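PDB 3G9Q: ferrichrome-binding protein from Bacillus subtilis subsp. subtilis, which binds iron(3+)-hydroxamate complexes such as ferrichrome and passes them to the membrane permease of the ABC transporter FhuCBGD. Local coordinates for residues A83-L88 with A92-V97; K174-Q179 with G260-I265; E201-F206 with K232-V237. All coordinates share one frame; numbering follows the deposited sequence.

Contact 1: A83-L88 with A92-V97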
ATOM      1  N   ALA A  83     -12.835 -18.408   1.806  1.00 88.04           N
ATOM      2  CA  ALA A  83     -12.697 -18.777   3.214  1.00 98.37           C
ATOM      3  C   ALA A  83     -14.026 -19.258   3.832  1.00 98.90           C
ATOM      4  O   ALA A  83     -15.108 -18.923   3.336  1.00100.47           O
ATOM      5  CB  ALA A  83     -12.142 -17.585   4.006  1.00 89.38           C
ATOM      6  N   ASP A  84     -13.940 -20.041   4.912  1.00 92.58           N
ATOM      7  CA  ASP A  84     -15.131 -20.565   5.594  1.00 88.97           C
ATOM      8  C   ASP A  84     -15.325 -19.870   6.941  1.00 85.20           C
ATOM      9  O   ASP A  84     -14.783 -20.294   7.963  1.00 84.10           O
ATOM     10  CB  ASP A  84     -15.023 -22.084   5.812  1.00 89.35           C
ATOM     11  CG  ASP A  84     -16.369 -22.729   6.163  1.00 94.52           C
ATOM     12  OD1 ASP A  84     -16.980 -22.349   7.186  1.00 94.04           O
ATOM     13  OD2 ASP A  84     -16.815 -23.618   5.407  1.00 94.19           O
ATOM     14  N   ILE A  85     -16.110 -18.800   6.934  1.00 76.79           N
ATOM     15  CA  ILE A  85     -16.364 -18.033   8.142  1.00 72.52           C
ATOM     16  C   ILE A  85     -16.989 -18.882   9.260  1.00 75.06           C
ATOM     17  O   ILE A  85     -16.465 -18.930  10.378  1.00 70.53           O
ATOM     18  CB  ILE A  85     -17.276 -16.821   7.837  1.00 67.79           C
ATOM     19  CG1 ILE A  85     -16.865 -16.171   6.509  1.00 64.23           C
ATOM     20  CG2 ILE A  85     -17.189 -15.806   8.975  1.00 71.43           C
ATOM     21  CD1 ILE A  85     -15.419 -15.612   6.401  1.00 60.10           C
ATOM     22  N   LYS A  86     -18.101 -19.555   8.966  1.00 74.24           N
ATOM     23  CA  LYS A  86     -18.766 -20.392   9.971  1.00 72.77           C
ATOM     24  C   LYS A  86     -17.806 -21.349  10.705  1.00 73.31           C
ATOM     25  O   LYS A  86     -17.845 -21.443  11.935  1.00 66.48           O
ATOM     26  CB  LYS A  86     -19.919 -21.187   9.338  1.00 68.52           C
ATOM     27  CG  LYS A  86     -21.279 -20.484   9.368  1.00 72.63           C
ATOM     28  CD  LYS A  86     -21.253 -19.104   8.699  1.00 81.15           C
ATOM     29  CE  LYS A  86     -22.660 -18.486   8.594  1.00 73.64           C
ATOM     30  NZ  LYS A  86     -23.373 -18.405   9.905  1.00 63.94           N
ATOM     31  N   LYS A  87     -16.948 -22.053   9.959  1.00 71.35           N
ATOM     32  CA  LYS A  87     -15.979 -22.980  10.557  1.00 66.13           C
ATOM     33  C   LYS A  87     -15.119 -22.211  11.567  1.00 64.01           C
ATOM     34  O   LYS A  87     -14.898 -22.654  12.700  1.00 61.84           O
ATOM     35  CB  LYS A  87     -15.072 -23.589   9.473  1.00 68.36           C
ATOM     36  CG  LYS A  87     -15.381 -25.035   9.058  1.00 73.94           C
ATOM     37  CD  LYS A  87     -16.713 -25.179   8.322  1.00 85.38           C
ATOM     38  CE  LYS A  87     -16.846 -26.469   7.626  1.00 94.95           C
ATOM     39  NZ  LYS A  87     -16.052 -26.883   6.635  1.00 98.52           N
ATOM     40  N   LEU A  88     -14.656 -21.043  11.126  1.00 61.72           N
ATOM     41  CA  LEU A  88     -13.813 -20.149  11.914  1.00 53.91           C
ATOM     42  C   LEU A  88     -14.511 -19.564  13.142  1.00 57.28           C
ATOM     43  O   LEU A  88     -13.958 -19.592  14.246  1.00 57.35           O
ATOM     44  CB  LEU A  88     -13.296 -19.017  11.018  1.00 54.55           C
ATOM     45  CG  LEU A  88     -12.116 -19.328  10.091  1.00 61.92           C
ATOM     46  CD1 LEU A  88     -12.330 -20.632   9.366  1.00 64.13           C
ATOM     47  CD2 LEU A  88     -11.949 -18.192   9.108  1.00 66.82           C
ATOM     48  N   ALA A  92     -12.854 -19.018  17.327  1.00 61.03           N
ATOM     49  CA  ALA A  92     -12.808 -17.827  18.181  1.00 60.50           C
ATOM     50  C   ALA A  92     -13.639 -16.697  17.577  1.00 58.30           C
ATOM     51  O   ALA A  92     -14.048 -16.790  16.412  1.00 57.08           O
ATOM     52  CB  ALA A  92     -11.355 -17.366  18.349  1.00 57.83           C
ATOM     53  N   PRO A  93     -13.924 -15.627  18.366  1.00 56.69           N
ATOM     54  CA  PRO A  93     -14.706 -14.486  17.859  1.00 53.35           C
ATOM     55  C   PRO A  93     -14.063 -14.045  16.538  1.00 50.97           C
ATOM     56  O   PRO A  93     -12.901 -13.634  16.513  1.00 41.57           O
ATOM     57  CB  PRO A  93     -14.539 -13.437  18.959  1.00 47.85           C
ATOM     58  CG  PRO A  93     -14.449 -14.255  20.180  1.00 45.22           C
ATOM     59  CD  PRO A  93     -13.563 -15.417  19.782  1.00 47.30           C
ATOM     60  N   THR A  94     -14.816 -14.147  15.450  1.00 51.03           N
ATOM     61  CA  THR A  94     -14.299 -13.810  14.136  1.00 51.27           C
ATOM     62  C   THR A  94     -14.952 -12.566  13.582  1.00 55.49           C
ATOM     63  O   THR A  94     -16.158 -12.371  13.724  1.00 65.20           O
ATOM     64  CB  THR A  94     -14.524 -14.982  13.163  1.00 56.61           C
ATOM     65  OG1 THR A  94     -13.813 -16.125  13.650  1.00 64.66           O
ATOM     66  CG2 THR A  94     -14.042 -14.639  11.751  1.00 59.56           C
ATOM     67  N   VAL A  95     -14.147 -11.713  12.963  1.00 58.79           N
ATOM     68  CA  VAL A  95     -14.660 -10.490  12.384  1.00 52.49           C
ATOM     69  C   VAL A  95     -14.452 -10.467  10.891  1.00 51.19           C
ATOM     70  O   VAL A  95     -13.369 -10.772  10.390  1.00 43.12           O
ATOM     71  CB  VAL A  95     -13.976  -9.263  12.981  1.00 48.87           C
ATOM     72  CG1 VAL A  95     -14.292  -9.172  14.456  1.00 44.59           C
ATOM     73  CG2 VAL A  95     -12.474  -9.348  12.752  1.00 57.67           C
ATOM     74  N   ALA A  96     -15.513 -10.117  10.182  1.00 53.50           N
ATOM     75  CA  ALA A  96     -15.444 -10.020   8.739  1.00 61.68           C
ATOM     76  C   ALA A  96     -15.305  -8.542   8.396  1.00 59.37           C
ATOM     77  O   ALA A  96     -15.967  -7.676   8.979  1.00 54.41           O
ATOM     78  CB  ALA A  96     -16.695 -10.606   8.110  1.00 70.96           C
ATOM     79  N   VAL A  97     -14.421  -8.269   7.451  1.00 63.73           N
ATOM     80  CA  VAL A  97     -14.157  -6.912   7.025  1.00 71.13           C
ATOM     81  C   VAL A  97     -14.285  -6.773   5.517  1.00 75.42           C
ATOM     82  O   VAL A  97     -13.441  -7.253   4.758  1.00 76.24           O
ATOM     83  CB  VAL A  97     -12.747  -6.462   7.477  1.00 67.73           C
ATOM     84  CG1 VAL A  97     -12.777  -6.084   8.951  1.00 64.40           C
ATOM     85  CG2 VAL A  97     -11.746  -7.594   7.263  1.00 65.55           C
TER
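Leu-88 and Thr-94 bring their CA atoms to 6.7 Å as the chain leaves the helix and turns into the strand, and the two segments share one backbone bond, a weak one of 3.3 Å from Ala-92 N to Leu-88 O. That bond closes the last turn of helix 85-91, two residues before the strand begins.

Thr-94 carries most of the side-chain contact. Its hydroxyl is folded back along its own chain: OG1 lies beside the backbone N (chi1 -61°) and donates to Ala-92 O at 2.9 Å, reaching that oxygen from a position tilted 29° out of the carbonyl plane. The same OG1 comes to 3.5 Å from Leu-88 O and stands 3.9 Å from Leu-88 CB. The other branch goes to a different neighbour, with CG2 of Thr-94 meeting CG2 of Ile-85 methyl to methyl at 4.4 Å. A valine in place of this threonine would probably leave Ala-92 O without its hydroxyl donor, and the turn freer to move.

At the other end of the helix, Asp-84 is the N-cap: its OD1 accepts from Lys-87 N at 2.8 Å, on the anti side of the carboxylate but 28° out of its plane, and OD2 forms a salt bridge of 3.6 Å with Lys-87 NZ. One carboxylate thus takes up both the main-chain N-H and the ammonium group of a single lysine.

Ile-85 also touches Val-77, and Thr-94 touches Ile-75, both on strand 74-78, with which Val-95 shares backbone bonds. The whole is the second half of a beta-alpha-beta crossover, in which helix 85-91 links strand 74-78 to its parallel neighbour, the outermost strand 94-97.

Contact 2: K174-Q179 with G260-I265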
ATOM      1  N   LYS A 174      -2.606  13.123  -3.264  1.00 49.98           N
ATOM      2  CA  LYS A 174      -3.462  13.733  -2.232  1.00 55.03           C
ATOM      3  C   LYS A 174      -2.693  14.249  -1.012  1.00 56.61           C
ATOM      4  O   LYS A 174      -2.821  15.416  -0.647  1.00 52.77           O
ATOM      5  CB  LYS A 174      -4.519  12.745  -1.722  1.00 62.65           C
ATOM      6  CG  LYS A 174      -5.496  12.207  -2.740  1.00 65.34           C
ATOM      7  CD  LYS A 174      -6.636  11.472  -2.036  1.00 70.05           C
ATOM      8  CE  LYS A 174      -7.552  12.451  -1.285  1.00 74.48           C
ATOM      9  NZ  LYS A 174      -8.114  13.505  -2.195  1.00 70.57           N
ATOM     10  N   ASP A 175      -1.920  13.377  -0.364  1.00 50.95           N
ATOM     11  CA  ASP A 175      -1.156  13.780   0.814  1.00 49.38           C
ATOM     12  C   ASP A 175      -0.010  14.728   0.468  1.00 51.85           C
ATOM     13  O   ASP A 175       0.280  15.656   1.213  1.00 50.53           O
ATOM     14  CB  ASP A 175      -0.565  12.566   1.538  1.00 53.55           C
ATOM     15  CG  ASP A 175      -1.618  11.624   2.075  1.00 50.69           C
ATOM     16  OD1 ASP A 175      -2.151  10.827   1.284  1.00 54.74           O
ATOM     17  OD2 ASP A 175      -1.912  11.679   3.292  1.00 56.38           O
ATOM     18  N   LEU A 176       0.647  14.483  -0.659  1.00 44.71           N
ATOM     19  CA  LEU A 176       1.763  15.318  -1.070  1.00 45.75           C
ATOM     20  C   LEU A 176       1.340  16.421  -2.047  1.00 46.98           C
ATOM     21  O   LEU A 176       2.126  17.317  -2.381  1.00 50.57           O
ATOM     22  CB  LEU A 176       2.858  14.448  -1.692  1.00 51.61           C
ATOM     23  CG  LEU A 176       3.539  13.429  -0.770  1.00 47.05           C
ATOM     24  CD1 LEU A 176       4.446  12.546  -1.593  1.00 49.21           C
ATOM     25  CD2 LEU A 176       4.326  14.132   0.317  1.00 44.32           C
ATOM     26  N   GLY A 177       0.091  16.348  -2.498  1.00 45.30           N
ATOM     27  CA  GLY A 177      -0.445  17.334  -3.423  1.00 37.48           C
ATOM     28  C   GLY A 177       0.400  17.573  -4.663  1.00 51.44           C
ATOM     29  O   GLY A 177       0.432  18.685  -5.196  1.00 50.30           O
ATOM     30  N   LEU A 178       1.082  16.529  -5.127  1.00 44.45           N
ATOM     31  CA  LEU A 178       1.924  16.632  -6.306  1.00 39.11           C
ATOM     32  C   LEU A 178       1.051  16.580  -7.568  1.00 41.14           C
ATOM     33  O   LEU A 178      -0.004  15.960  -7.556  1.00 40.77           O
ATOM     34  CB  LEU A 178       2.967  15.511  -6.271  1.00 42.94           C
ATOM     35  CG  LEU A 178       3.870  15.638  -5.037  1.00 39.07           C
ATOM     36  CD1 LEU A 178       4.767  14.391  -4.870  1.00 36.29           C
ATOM     37  CD2 LEU A 178       4.697  16.890  -5.163  1.00 15.22           C
ATOM     38  N   GLN A 179       1.464  17.247  -8.645  1.00 38.29           N
ATOM     39  CA  GLN A 179       0.648  17.247  -9.859  1.00 45.30           C
ATOM     40  C   GLN A 179       0.893  16.091 -10.823  1.00 49.04           C
ATOM     41  O   GLN A 179       1.940  15.432 -10.790  1.00 45.98           O
ATOM     42  CB  GLN A 179       0.802  18.562 -10.643  1.00 46.04           C
ATOM     43  CG  GLN A 179       0.013  19.741 -10.102  1.00 61.85           C
ATOM     44  CD  GLN A 179       0.637  20.335  -8.846  1.00 76.31           C
ATOM     45  OE1 GLN A 179       1.749  20.895  -8.886  1.00 76.72           O
ATOM     46  NE2 GLN A 179      -0.073  20.217  -7.717  1.00 69.34           N
ATOM     47  N   GLY A 260       6.751   3.306   5.130  1.00 42.25           N
ATOM     48  CA  GLY A 260       7.847   2.866   4.284  1.00 45.11           C
ATOM     49  C   GLY A 260       7.763   3.416   2.867  1.00 45.09           C
ATOM     50  O   GLY A 260       8.782   3.777   2.261  1.00 40.12           O
ATOM     51  N   GLN A 261       6.543   3.474   2.335  1.00 40.06           N
ATOM     52  CA  GLN A 261       6.308   4.000   0.988  1.00 36.65           C
ATOM     53  C   GLN A 261       6.571   5.500   0.907  1.00 30.71           C
ATOM     54  O   GLN A 261       7.116   5.967  -0.083  1.00 36.60           O
ATOM     55  CB  GLN A 261       4.869   3.725   0.538  1.00 33.55           C
ATOM     56  CG  GLN A 261       4.482   2.265   0.525  1.00 33.49           C
ATOM     57  CD  GLN A 261       3.033   2.056   0.139  1.00 43.25           C
ATOM     58  OE1 GLN A 261       2.576   0.921   0.004  1.00 49.98           O
ATOM     59  NE2 GLN A 261       2.299   3.150  -0.036  1.00 38.13           N
ATOM     60  N   LEU A 262       6.181   6.254   1.935  1.00 38.11           N
ATOM     61  CA  LEU A 262       6.396   7.696   1.919  1.00 38.02           C
ATOM     62  C   LEU A 262       7.865   8.011   2.020  1.00 34.75           C
ATOM     63  O   LEU A 262       8.301   9.039   1.526  1.00 40.79           O
ATOM     64  CB  LEU A 262       5.653   8.402   3.059  1.00 36.42           C
ATOM     65  CG  LEU A 262       5.848   9.934   3.138  1.00 22.24           C
ATOM     66  CD1 LEU A 262       5.500  10.607   1.819  1.00 23.51           C
ATOM     67  CD2 LEU A 262       4.978  10.500   4.243  1.00 31.05           C
ATOM     68  N   GLU A 263       8.629   7.137   2.665  1.00 43.26           N
ATOM     69  CA  GLU A 263      10.069   7.355   2.794  1.00 49.39           C
ATOM     70  C   GLU A 263      10.687   7.164   1.403  1.00 47.51           C
ATOM     71  O   GLU A 263      11.471   7.992   0.931  1.00 47.40           O
ATOM     72  CB  GLU A 263      10.669   6.362   3.798  1.00 52.46           C
ATOM     73  CG  GLU A 263      12.116   6.646   4.226  1.00 76.27           C
ATOM     74  CD  GLU A 263      12.719   5.502   5.072  1.00 89.64           C
ATOM     75  OE1 GLU A 263      12.114   5.132   6.114  1.00 90.38           O
ATOM     76  OE2 GLU A 263      13.800   4.977   4.696  1.00 89.38           O
ATOM     77  N   PHE A 264      10.311   6.081   0.736  1.00 41.78           N
ATOM     78  CA  PHE A 264      10.838   5.820  -0.590  1.00 40.50           C
ATOM     79  C   PHE A 264      10.473   6.922  -1.590  1.00 39.52           C
ATOM     80  O   PHE A 264      11.307   7.307  -2.410  1.00 38.20           O
ATOM     81  CB  PHE A 264      10.339   4.475  -1.100  1.00 36.71           C
ATOM     82  CG  PHE A 264      10.612   4.251  -2.550  1.00 38.22           C
ATOM     83  CD1 PHE A 264      11.899   4.052  -3.003  1.00 39.28           C
ATOM     84  CD2 PHE A 264       9.578   4.266  -3.472  1.00 42.29           C
ATOM     85  CE1 PHE A 264      12.152   3.869  -4.354  1.00 42.89           C
ATOM     86  CE2 PHE A 264       9.826   4.084  -4.828  1.00 41.53           C
ATOM     87  CZ  PHE A 264      11.116   3.885  -5.264  1.00 40.16           C
ATOM     88  N   ILE A 265       9.233   7.406  -1.527  1.00 30.22           N
ATOM     89  CA  ILE A 265       8.763   8.472  -2.412  1.00 39.96           C
ATOM     90  C   ILE A 265       9.643   9.725  -2.212  1.00 43.92           C
ATOM     91  O   ILE A 265      10.213  10.265  -3.165  1.00 35.70           O
ATOM     92  CB  ILE A 265       7.280   8.882  -2.099  1.00 45.57           C
ATOM     93  CG1 ILE A 265       6.330   7.673  -2.244  1.00 34.45           C
ATOM     94  CG2 ILE A 265       6.868  10.070  -2.989  1.00 23.68           C
ATOM     95  CD1 ILE A 265       4.927   7.888  -1.685  1.00 62.22           C
TER
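Leu-176 points its forked tip at Leu-262 and Ile-265, where the turn leaving helix 169-175 packs on the C-terminal helix 255-270 in the two-lobed fold of the solute-binding protein 8 family, whose lobes are joined by a long helix. The two partners lie three residues apart, on one face of their helix.

The three side chains approach at a slant: Leu-176 crosses both of its partners obliquely, and the contact is made by the terminal methyls. With CG beside the backbone N and the outer bond extended (chi2 172°), Leu-176 carries CD1 to the C-terminal helix. That methyl is shared, at 3.7 Å from Ile-265 CG2 and 4.1 Å from Leu-262 CD1. The second branch is more selective, since CD2 of Leu-176 meets CD1 of Leu-262 at 4.0 Å. Leu-262 CD1 therefore faces the open fork of Leu-176, near both of its prongs. Ile-265 instead presents its short branch, CG2, which stands anti to the backbone N and so projects from the helix towards the leucine.

No hydrogen bond joins the segments; the contact is apolar, and all three residues are buried. Ile-171, on the preceding turn of the first helix, touches both Leu-262 and Ile-265, and Trp-128 of the long helix 118-143 touches Leu-262 as well as Asp-175. Three helices thus converge here.

The exit from the first helix helps to set the geometry. Gly-177 takes a positive phi (52°), which turns the chain so that Leu-178 comes round beside Leu-176 and points the same way, towards the C-terminal helix. There the two leucines lie against each other, with Leu-178 CD1 3.8 Å from Leu-176 CD1.

Contact 3: E201-F206 with K232-V237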
ATOM      1  N   GLU A 201       2.563   2.986 -27.152  1.00 57.72           N
ATOM      2  CA  GLU A 201       2.597   4.129 -28.055  1.00 62.23           C
ATOM      3  C   GLU A 201       2.175   5.427 -27.383  1.00 59.80           C
ATOM      4  O   GLU A 201       2.726   6.492 -27.663  1.00 45.29           O
ATOM      5  CB  GLU A 201       1.687   3.871 -29.265  1.00 73.20           C
ATOM      6  CG  GLU A 201       2.378   3.160 -30.433  1.00 84.47           C
ATOM      7  CD  GLU A 201       2.620   1.676 -30.184  1.00 92.73           C
ATOM      8  OE1 GLU A 201       3.463   1.081 -30.908  1.00 85.69           O
ATOM      9  OE2 GLU A 201       1.958   1.109 -29.278  1.00 91.02           O
ATOM     10  N   LYS A 202       1.187   5.328 -26.502  1.00 55.31           N
ATOM     11  CA  LYS A 202       0.668   6.493 -25.808  1.00 60.95           C
ATOM     12  C   LYS A 202       1.432   6.842 -24.535  1.00 63.08           C
ATOM     13  O   LYS A 202       1.026   7.723 -23.771  1.00 63.36           O
ATOM     14  CB  LYS A 202      -0.808   6.278 -25.490  1.00 62.25           C
ATOM     15  CG  LYS A 202      -1.718   6.603 -26.651  1.00 67.08           C
ATOM     16  CD  LYS A 202      -3.173   6.358 -26.293  1.00 80.74           C
ATOM     17  CE  LYS A 202      -3.519   4.871 -26.347  1.00 90.17           C
ATOM     18  NZ  LYS A 202      -3.399   4.333 -27.748  1.00 92.31           N
ATOM     19  N   LEU A 203       2.547   6.150 -24.321  1.00 56.49           N
ATOM     20  CA  LEU A 203       3.379   6.374 -23.154  1.00 44.45           C
ATOM     21  C   LEU A 203       3.866   7.827 -23.075  1.00 43.16           C
ATOM     22  O   LEU A 203       3.726   8.473 -22.041  1.00 42.22           O
ATOM     23  CB  LEU A 203       4.561   5.406 -23.169  1.00 39.22           C
ATOM     24  CG  LEU A 203       5.113   5.020 -21.801  1.00 45.78           C
ATOM     25  CD1 LEU A 203       4.010   4.363 -20.997  1.00 54.59           C
ATOM     26  CD2 LEU A 203       6.290   4.072 -21.959  1.00 46.48           C
ATOM     27  N   PRO A 204       4.437   8.366 -24.163  1.00 41.30           N
ATOM     28  CA  PRO A 204       4.909   9.753 -24.124  1.00 46.39           C
ATOM     29  C   PRO A 204       3.783  10.749 -23.873  1.00 45.45           C
ATOM     30  O   PRO A 204       4.037  11.910 -23.580  1.00 51.97           O
ATOM     31  CB  PRO A 204       5.518   9.955 -25.509  1.00 44.47           C
ATOM     32  CG  PRO A 204       5.966   8.582 -25.882  1.00 50.03           C
ATOM     33  CD  PRO A 204       4.812   7.734 -25.434  1.00 38.49           C
ATOM     34  N   ASP A 205       2.541  10.296 -23.994  1.00 40.22           N
ATOM     35  CA  ASP A 205       1.403  11.176 -23.789  1.00 39.92           C
ATOM     36  C   ASP A 205       1.010  11.280 -22.324  1.00 47.19           C
ATOM     37  O   ASP A 205       0.337  12.227 -21.914  1.00 48.23           O
ATOM     38  CB  ASP A 205       0.212  10.690 -24.615  1.00 48.10           C
ATOM     39  CG  ASP A 205       0.529  10.601 -26.097  1.00 58.78           C
ATOM     40  OD1 ASP A 205      -0.325  10.087 -26.859  1.00 70.55           O
ATOM     41  OD2 ASP A 205       1.633  11.044 -26.498  1.00 60.50           O
ATOM     42  N   PHE A 206       1.430  10.304 -21.530  1.00 45.94           N
ATOM     43  CA  PHE A 206       1.115  10.286 -20.105  1.00 44.16           C
ATOM     44  C   PHE A 206       2.318  10.640 -19.252  1.00 45.01           C
ATOM     45  O   PHE A 206       2.197  11.368 -18.273  1.00 46.61           O
ATOM     46  CB  PHE A 206       0.638   8.897 -19.703  1.00 45.59           C
ATOM     47  CG  PHE A 206      -0.798   8.643 -20.001  1.00 46.58           C
ATOM     48  CD1 PHE A 206      -1.791   9.146 -19.155  1.00 46.31           C
ATOM     49  CD2 PHE A 206      -1.165   7.873 -21.103  1.00 44.95           C
ATOM     50  CE1 PHE A 206      -3.134   8.880 -19.389  1.00 48.49           C
ATOM     51  CE2 PHE A 206      -2.507   7.599 -21.353  1.00 48.77           C
ATOM     52  CZ  PHE A 206      -3.500   8.105 -20.488  1.00 51.00           C
ATOM     53  N   LYS A 232      12.918   4.367 -23.085  1.00 56.55           N
ATOM     54  CA  LYS A 232      14.247   4.885 -22.816  1.00 57.65           C
ATOM     55  C   LYS A 232      14.367   6.331 -23.276  1.00 61.10           C
ATOM     56  O   LYS A 232      15.126   7.120 -22.718  1.00 64.59           O
ATOM     57  CB  LYS A 232      15.293   4.004 -23.501  1.00 58.65           C
ATOM     58  CG  LYS A 232      15.327   2.590 -22.920  1.00 68.41           C
ATOM     59  CD  LYS A 232      16.590   1.801 -23.290  1.00 70.09           C
ATOM     60  CE  LYS A 232      16.538   1.254 -24.708  1.00 75.72           C
ATOM     61  NZ  LYS A 232      17.760   0.468 -25.030  1.00 77.81           N
ATOM     62  N   ASN A 233      13.584   6.679 -24.282  1.00 60.94           N
ATOM     63  CA  ASN A 233      13.603   8.016 -24.834  1.00 62.72           C
ATOM     64  C   ASN A 233      12.758   9.046 -24.068  1.00 68.54           C
ATOM     65  O   ASN A 233      12.880  10.253 -24.306  1.00 69.01           O
ATOM     66  CB  ASN A 233      13.156   7.943 -26.285  1.00 65.49           C
ATOM     67  CG  ASN A 233      13.085   9.289 -26.931  1.00 69.51           C
ATOM     68  OD1 ASN A 233      14.019  10.092 -26.834  1.00 74.42           O
ATOM     69  ND2 ASN A 233      11.980   9.552 -27.612  1.00 64.24           N
ATOM     70  N   LEU A 234      11.904   8.573 -23.160  1.00 64.50           N
ATOM     71  CA  LEU A 234      11.071   9.469 -22.367  1.00 55.53           C
ATOM     72  C   LEU A 234      11.976  10.428 -21.620  1.00 57.57           C
ATOM     73  O   LEU A 234      13.037  10.038 -21.123  1.00 52.60           O
ATOM     74  CB  LEU A 234      10.219   8.698 -21.352  1.00 56.37           C
ATOM     75  CG  LEU A 234       9.074   7.839 -21.882  1.00 53.21           C
ATOM     76  CD1 LEU A 234       8.398   7.115 -20.732  1.00 44.80           C
ATOM     77  CD2 LEU A 234       8.090   8.715 -22.616  1.00 54.97           C
ATOM     78  N   ASN A 235      11.544  11.682 -21.542  1.00 56.77           N
ATOM     79  CA  ASN A 235      12.302  12.720 -20.866  1.00 59.61           C
ATOM     80  C   ASN A 235      12.629  12.355 -19.413  1.00 54.53           C
ATOM     81  O   ASN A 235      13.750  12.569 -18.953  1.00 51.18           O
ATOM     82  CB  ASN A 235      11.539  14.055 -20.956  1.00 66.27           C
ATOM     83  CG  ASN A 235      10.015  13.872 -20.929  1.00 82.52           C
ATOM     84  OD1 ASN A 235       9.443  13.152 -21.766  1.00 84.72           O
ATOM     85  ND2 ASN A 235       9.351  14.529 -19.967  1.00 87.60           N
ATOM     86  N   ALA A 236      11.665  11.778 -18.704  1.00 47.20           N
ATOM     87  CA  ALA A 236      11.871  11.391 -17.308  1.00 42.08           C
ATOM     88  C   ALA A 236      13.075  10.473 -17.140  1.00 38.00           C
ATOM     89  O   ALA A 236      13.893  10.667 -16.245  1.00 35.49           O
ATOM     90  CB  ALA A 236      10.619  10.702 -16.774  1.00 53.62           C
ATOM     91  N   VAL A 237      13.165   9.462 -17.998  1.00 45.59           N
ATOM     92  CA  VAL A 237      14.259   8.507 -17.953  1.00 40.96           C
ATOM     93  C   VAL A 237      15.565   9.169 -18.360  1.00 48.76           C
ATOM     94  O   VAL A 237      16.614   8.917 -17.759  1.00 48.94           O
ATOM     95  CB  VAL A 237      14.015   7.336 -18.902  1.00 38.32           C
ATOM     96  CG1 VAL A 237      15.109   6.299 -18.721  1.00 40.57           C
ATOM     97  CG2 VAL A 237      12.645   6.733 -18.637  1.00 34.30           C
TER
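Leu-234 reaches across to Leu-203 and Pro-204 in the C-terminal lobe, where short helices sit in the connections between strands of the mixed sheet. Its own segment belongs to the beta-alpha-beta connection from strand 210-215 to its parallel neighbour 242-244; the other lies on the link from strand 195-198 to strand 210-215. The CA atoms of Pro-204 and Leu-234 are 6.4 Å apart.

The side chain of Leu-234 can be followed outward. Its CB points at the opposing segment but remains a stem, too far back to touch it. CG, beside the backbone N (chi1 -70°), carries the side chain forward and divides the work between two methyls. CD1 takes Leu-203, lying 3.9 Å from CD2 and 4.0 Å from CG of that residue, against the outer part of the branch. CD2 takes Pro-204, where the ring supplies CG at 3.9 Å and CB at 4.1 Å. With a different partner for each methyl, one leucine fork straddles two successive residues of the opposing segment. In each case the side chains cross at about a right angle.

Leu-203 answers with its extended branch: CG stands away from the backbone N (chi1 -151°), and CD2 forms the leading tip. The same residue touches Ile-230, Trp-231 and Ile-198, which connects the pair to helix 229-232 and strand 195-198.

Behind the apolar surface, the turn holding Leu-203 and Pro-204 is tightened by its own backbone, through bonds of 3.0 Å from Asp-205 N to Lys-202 O and from Phe-206 N to Leu-203 O. Leu-234 sits at the N-cap of helix 235-238, where it contributes packing. Its nearest approach is to the main chain of the proline, with CD2 of Leu-234 3.7 Å from Pro-204 CA.

Overall arrangement
From the N terminus, contact 1 closes first and over the shortest span, with three residues between its segments, joining helix 85-91 to the edge strand 94-97 of the parallel sheet. The chain then runs through the long helix 118-143 to the mixed sheet. Contact 2 opens at the end of helix 169-175 and, with 80 residues between its segments, ties that helix to the C-terminal helix 255-270. Contact 3 is nested inside that loop and joins two connections between strands. Contacts 2 and 3 have centres about 22 Å apart, whereas contact 1 lies on the opposite side of the chain's centre, about 35 and 47 Å from theirs. None of the three touches another.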